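Local coordinates for phosphoserine aminotransferase (Bacillus circulans, PDB 2C0R), which catalyses the reversible pyridoxal-phosphate-dependent transaminations that yield phosphoserine and phosphohydroxythreonine, for serine and pyridoxine biosynthesis respectively, at residues S78-F81 against A82-M86; K219-T223 against M224-D228. The protein carries 1 engineered substitution. One frame throughout, in Å; residues are numbered along the deposited sequence.

Contact 1 lies in helix 76-88, which follows strand 68-73 of the seven-stranded mixed sheet. Contact 2 comes later in the chain, in the loop after strand 205-210 and the start of helix 227-232. Their centres are about 11 Å apart, and Tyr227 bridges them: its CD2 lies 3.4 Å from CE of Met83, and its hydroxyl makes a weak hydrogen bond with NE2 of Gln80. Both contacts also meet the second subunit, where Ala82 of one chain packs on Pro222 of the other. The cofactor-binding helix of this class-V aminotransferase is thus flanked by the 219-228 region of its own chain and by that of its dimer mate.

Contact 1 (S78-F81 against A82-M86). With PLP (pyridoxal-5'-phosphate), chain C.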
loop_
_atom_site.group_PDB
_atom_site.type_symbol
_atom_site.label_atom_id
_atom_site.label_comp_id
_atom_site.label_asym_id
_atom_site.label_seq_id
_atom_site.Cartn_x
_atom_site.Cartn_y
_atom_site.Cartn_z
ATOM N N SER A 78 -0.885 7.011 8.892
ATOM C CA SER A 78 -2.142 6.950 9.644
ATOM C C SER A 78 -2.343 5.579 10.293
ATOM O O SER A 78 -2.902 5.437 11.394
ATOM C CB SER A 78 -3.360 7.310 8.820
ATOM O OG SER A 78 -3.249 8.618 8.289
ATOM N N THR A 79 -1.934 4.503 9.605
ATOM C CA THR A 79 -2.092 3.219 10.245
ATOM C C THR A 79 -1.125 3.078 11.409
ATOM O O THR A 79 -1.470 2.445 12.408
ATOM C CB THR A 79 -1.817 2.126 9.191
ATOM O OG1 THR A 79 -2.975 2.171 8.350
ATOM C CG2 THR A 79 -1.689 0.756 9.835
ATOM N N GLN A 80 0.052 3.720 11.311
ATOM C CA GLN A 80 0.952 3.681 12.465
ATOM C C GLN A 80 0.383 4.392 13.685
ATOM O O GLN A 80 0.653 3.968 14.817
ATOM C CB GLN A 80 2.360 4.252 12.156
ATOM C CG GLN A 80 3.028 3.470 11.005
ATOM C CD GLN A 80 3.247 2.033 11.466
ATOM O OE1 GLN A 80 2.777 1.126 10.772
ATOM N NE2 GLN A 80 3.915 1.880 12.586
ATOM N N PHE A 81 -0.432 5.422 13.499
ATOM C CA PHE A 81 -1.067 6.080 14.645
ATOM C C PHE A 81 -1.806 5.052 15.515
ATOM O O PHE A 81 -1.844 5.214 16.719
ATOM C CB PHE A 81 -2.098 7.090 14.175
ATOM C CG PHE A 81 -1.514 8.284 13.439
ATOM C CD1 PHE A 81 -2.376 9.073 12.682
ATOM C CD2 PHE A 81 -0.161 8.571 13.477
ATOM C CE1 PHE A 81 -1.855 10.154 11.958
ATOM C CE2 PHE A 81 0.340 9.690 12.801
ATOM C CZ PHE A 81 -0.526 10.475 12.077
ATOM N N ALA A 82 -2.397 4.041 14.884
ATOM C CA ALA A 82 -3.094 2.953 15.595
ATOM C C ALA A 82 -2.146 1.843 16.006
ATOM O O ALA A 82 -2.200 1.329 17.132
ATOM C CB ALA A 82 -4.223 2.423 14.735
ATOM N N MET A 83 -1.288 1.485 15.054
ATOM C CA MET A 83 -0.421 0.329 15.377
ATOM C C MET A 83 0.543 0.562 16.528
ATOM O O MET A 83 0.825 -0.346 17.310
ATOM C CB MET A 83 0.294 -0.027 14.082
ATOM C CG MET A 83 0.986 -1.381 14.124
ATOM S SD MET A 83 1.577 -1.771 12.435
ATOM C CE MET A 83 2.551 -3.245 12.885
ATOM N N ILE A 84 1.040 1.803 16.675
ATOM C CA ILE A 84 1.955 2.091 17.811
ATOM C C ILE A 84 1.279 1.873 19.175
ATOM O O ILE A 84 1.759 1.035 19.982
ATOM C CB ILE A 84 2.529 3.522 17.594
ATOM C CG1 ILE A 84 3.502 3.578 16.435
ATOM C CG2 ILE A 84 3.142 4.075 18.882
ATOM C CD1 ILE A 84 3.601 4.964 15.828
ATOM N N PRO A 85 0.180 2.537 19.519
ATOM C CA PRO A 85 -0.437 2.230 20.825
ATOM C C PRO A 85 -0.933 0.798 20.887
ATOM O O PRO A 85 -0.872 0.160 21.959
ATOM C CB PRO A 85 -1.608 3.216 20.880
ATOM C CG PRO A 85 -1.844 3.706 19.492
ATOM C CD PRO A 85 -0.504 3.633 18.824
ATOM N N MET A 86 -1.435 0.230 19.797
ATOM C CA MET A 86 -1.849 -1.190 19.872
ATOM C C MET A 86 -0.706 -2.081 20.311
ATOM O O MET A 86 -0.934 -3.067 21.038
ATOM C CB MET A 86 -2.402 -1.634 18.507
ATOM C CG MET A 86 -3.773 -1.056 18.213
ATOM S SD MET A 86 -4.299 -1.393 16.496
ATOM C CE MET A 86 -5.632 -2.537 16.888
HETATM N N1 PLP C . 1.978 12.368 9.664
HETATM C C2 PLP C . 2.503 13.430 8.991
HETATM C C2A PLP C . 3.523 14.286 9.740
HETATM C C3 PLP C . 2.136 13.691 7.704
HETATM O O3 PLP C . 2.698 14.712 7.001
HETATM C C4 PLP C . 1.273 12.811 7.071
HETATM C C4A PLP C . 0.860 13.095 5.626
HETATM C C5 PLP C . 0.693 11.792 7.796
HETATM C C6 PLP C . 1.100 11.506 9.060
HETATM C C5A PLP C . -0.393 10.910 7.164
HETATM O O4P PLP C . 0.193 10.012 6.228
HETATM P P PLP C . -0.678 8.958 5.409
HETATM O O1P PLP C . 0.322 8.099 4.689
HETATM O O2P PLP C . -1.513 9.808 4.475
HETATM O O3P PLP C . -1.504 8.226 6.407
#
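Gln80 and Ile84 meet one turn apart in helix 76-88, whose first turns hold the phosphate of pyridoxal phosphate. Ile84 N donates to Gln80 O at 2.9 Å and an N-H...O angle of 170°, and the same oxygen is pressed from the side by CD1 of Ile84 at 3.3 Å. Met83 N makes the preceding bond, 2.8 Å to Thr79 O. The ladder breaks at Pro85, which has no N-H to give: its CD sits 3.0 Å from Phe81 O, and the helix kinks there. Packing is close along the buried side, where Gln80, Phe81 and Ile84 all reach Tyr192 of strand 190-194. The looser flank is at Thr79, which is partly exposed and keeps its side chain clear of 82-86; OG1 bonds back to Gly75 O, while the residue packs on Leu225 and on Met224 of the second subunit. Met83 has CG anti to the backbone N (chi1 -167°) and runs out extended beside Gln80, which brings SD to 3.5 Å from OE1 of Gln80. At the cofactor end Ser78 grips one phosphate oxygen twice, N to O3P at 2.8 Å and OG to O3P at 2.6 Å; Ala77 N also bonds to the cofactor, so the helix start probably helps to offset the phosphate charge. Phe81 belongs to the same pocket: CG, beside its own N and anti to the carbonyl carbon (chi1 -67°), turns the ring back along the helix, one face over CA of Ser78, toward the rim, and near Asp173 and Trp103. The tip of the ring reaches the cofactor, CZ of Phe81 lying 3.6 Å from C6 of its pyridine.

Contact 2 (K219-T223 against M224-D228); sequences KHLPT and MLRYD
Arg226 NH1 is gripped by two waters where the guanidinium lies near Lys219, in the loop that leads through a turn of 3-10 helix into helix 227-232. One water, 3.0 Å from NH1 of Arg226, donates to the carbonyl oxygens of Lys219 and Leu221, clamping the loop to the arginine. The other joins NH1 to Lys219 NZ and probably eases the nearness of two like charges, NZ of Lys219 being 5.5 Å from NH1 of Arg226. Both waters lie at the guanidinium edge. A bend at chi3 (63°) swings the group so that NE and NH2 take Asp228 side-on, each carboxylate oxygen using its syn lone pair; NH2 to OD2 of Asp228, in the guanidinium plane, is 2.8 Å. A leucine in place of Arg226 would probably leave the Asp228 carboxylate without its charged mate and the water between the loop carbonyls without its donor. The aliphatic stem of the arginine lies across Leu221, with CG of Arg226 3.6 Å from CB of Leu221. Two successive i to i+3 bonds make the 3-10 turn: Leu225 N to Pro222 O at 2.8 Å and Arg226 N to Thr223 O at 3.2 Å. OG1 of Thr223 hydrogen-bonds to Glu110 of the second subunit, while Met224 touches Asn238, whose counterpart in that subunit binds this chain's cofactor. Within the turn, CG of Pro222 lies 4.0 Å from CD1 of Leu225.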
loop_
_atom_site.group_PDB
_atom_site.type_symbol
_atom_site.label_atom_id
_atom_site.label_comp_id
_atom_site.label_asym_id
_atom_site.label_seq_id
_atom_site.Cartn_x
_atom_site.Cartn_y
_atom_site.Cartn_z
ATOM N N LYS A 219 -0.339 -10.665 21.666
ATOM C CA LYS A 219 -0.923 -11.814 20.948
ATOM C C LYS A 219 -2.379 -11.653 20.609
ATOM O O LYS A 219 -2.935 -12.400 19.787
ATOM C CB LYS A 219 -0.667 -13.044 21.836
ATOM C CG LYS A 219 0.779 -13.498 21.660
ATOM C CD LYS A 219 1.061 -14.801 22.389
ATOM C CE LYS A 219 2.048 -15.674 21.644
ATOM N NZ LYS A 219 1.494 -16.991 21.201
ATOM N N HIS A 220 -3.066 -10.671 21.207
ATOM C CA HIS A 220 -4.468 -10.507 20.816
ATOM C C HIS A 220 -4.665 -9.708 19.544
ATOM O O HIS A 220 -5.767 -9.635 19.025
ATOM C CB HIS A 220 -5.198 -9.782 21.946
ATOM C CG HIS A 220 -4.622 -8.438 22.233
ATOM N ND1 HIS A 220 -3.598 -8.262 23.141
ATOM C CD2 HIS A 220 -4.917 -7.206 21.742
ATOM C CE1 HIS A 220 -3.273 -6.984 23.212
ATOM N NE2 HIS A 220 -4.054 -6.337 22.378
ATOM N N LEU A 221 -3.611 -9.087 19.027
ATOM C CA LEU A 221 -3.675 -8.187 17.902
ATOM C C LEU A 221 -3.829 -8.911 16.565
ATOM O O LEU A 221 -3.240 -9.985 16.442
ATOM C CB LEU A 221 -2.362 -7.391 17.783
ATOM C CG LEU A 221 -2.206 -6.307 18.865
ATOM C CD1 LEU A 221 -0.871 -5.603 18.671
ATOM C CD2 LEU A 221 -3.339 -5.301 18.865
ATOM N N PRO A 222 -4.491 -8.287 15.591
ATOM C CA PRO A 222 -4.515 -8.794 14.219
ATOM C C PRO A 222 -3.046 -9.013 13.816
ATOM O O PRO A 222 -2.174 -8.226 14.145
ATOM C CB PRO A 222 -5.184 -7.689 13.406
ATOM C CG PRO A 222 -5.994 -6.925 14.425
ATOM C CD PRO A 222 -5.217 -6.991 15.709
ATOM N N THR A 223 -2.830 -10.114 13.103
ATOM C CA THR A 223 -1.494 -10.460 12.631
ATOM C C THR A 223 -0.827 -9.289 11.942
ATOM O O THR A 223 0.342 -8.992 12.152
ATOM C CB THR A 223 -1.558 -11.684 11.673
ATOM O OG1 THR A 223 -2.172 -12.753 12.400
ATOM C CG2 THR A 223 -0.160 -12.110 11.223
ATOM N N MET A 224 -1.598 -8.684 11.051
ATOM C CA MET A 224 -1.006 -7.598 10.249
ATOM C C MET A 224 -0.772 -6.339 11.071
ATOM O O MET A 224 -0.204 -5.393 10.529
ATOM C CB MET A 224 -1.949 -7.315 9.066
ATOM C CG MET A 224 -1.939 -8.480 8.082
ATOM S SD MET A 224 -0.339 -8.812 7.364
ATOM C CE MET A 224 -0.092 -7.261 6.461
ATOM N N LEU A 225 -1.215 -6.304 12.317
ATOM C CA LEU A 225 -0.990 -5.123 13.140
ATOM C C LEU A 225 -0.014 -5.396 14.268
ATOM O O LEU A 225 0.090 -4.587 15.191
ATOM C CB LEU A 225 -2.318 -4.588 13.678
ATOM C CG LEU A 225 -2.993 -3.715 12.601
ATOM C CD1 LEU A 225 -4.420 -3.493 13.087
ATOM C CD2 LEU A 225 -2.248 -2.417 12.354
ATOM N N ARG A 226 0.726 -6.486 14.168
ATOM C CA ARG A 226 1.790 -6.779 15.115
ATOM C C ARG A 226 3.121 -6.407 14.500
ATOM O O ARG A 226 3.379 -6.816 13.347
ATOM C CB ARG A 226 1.832 -8.283 15.447
ATOM C CG ARG A 226 0.691 -8.686 16.372
ATOM C CD ARG A 226 0.575 -10.212 16.442
ATOM N NE ARG A 226 1.781 -10.811 17.015
ATOM C CZ ARG A 226 1.818 -11.996 17.628
ATOM N NH1 ARG A 226 0.750 -12.761 17.806
ATOM N NH2 ARG A 226 3.010 -12.375 18.080
ATOM N N TYR A 227 3.983 -5.668 15.195
ATOM C CA TYR A 227 5.300 -5.441 14.592
ATOM C C TYR A 227 6.107 -6.717 14.391
ATOM O O TYR A 227 6.839 -6.754 13.402
ATOM C CB TYR A 227 6.141 -4.436 15.438
ATOM C CG TYR A 227 5.565 -3.047 15.277
ATOM C CD1 TYR A 227 4.997 -2.388 16.351
ATOM C CD2 TYR A 227 5.597 -2.386 14.039
ATOM C CE1 TYR A 227 4.476 -1.123 16.253
ATOM C CE2 TYR A 227 5.047 -1.094 13.913
ATOM C CZ TYR A 227 4.497 -0.492 15.028
ATOM O OH TYR A 227 3.952 0.736 14.907
ATOM N N ASP A 228 6.001 -7.703 15.291
ATOM C CA ASP A 228 6.859 -8.901 15.081
ATOM C C ASP A 228 6.480 -9.642 13.817
ATOM O O ASP A 228 7.322 -10.354 13.224
ATOM C CB ASP A 228 6.800 -9.757 16.353
ATOM C CG ASP A 228 5.453 -10.325 16.740
ATOM O OD1 ASP A 228 4.437 -10.181 16.037
ATOM O OD2 ASP A 228 5.407 -10.937 17.839
HETATM O O HOH W 1 -2.114 -12.280 16.980
HETATM O O HOH W 2 0.571 -15.472 18.868
#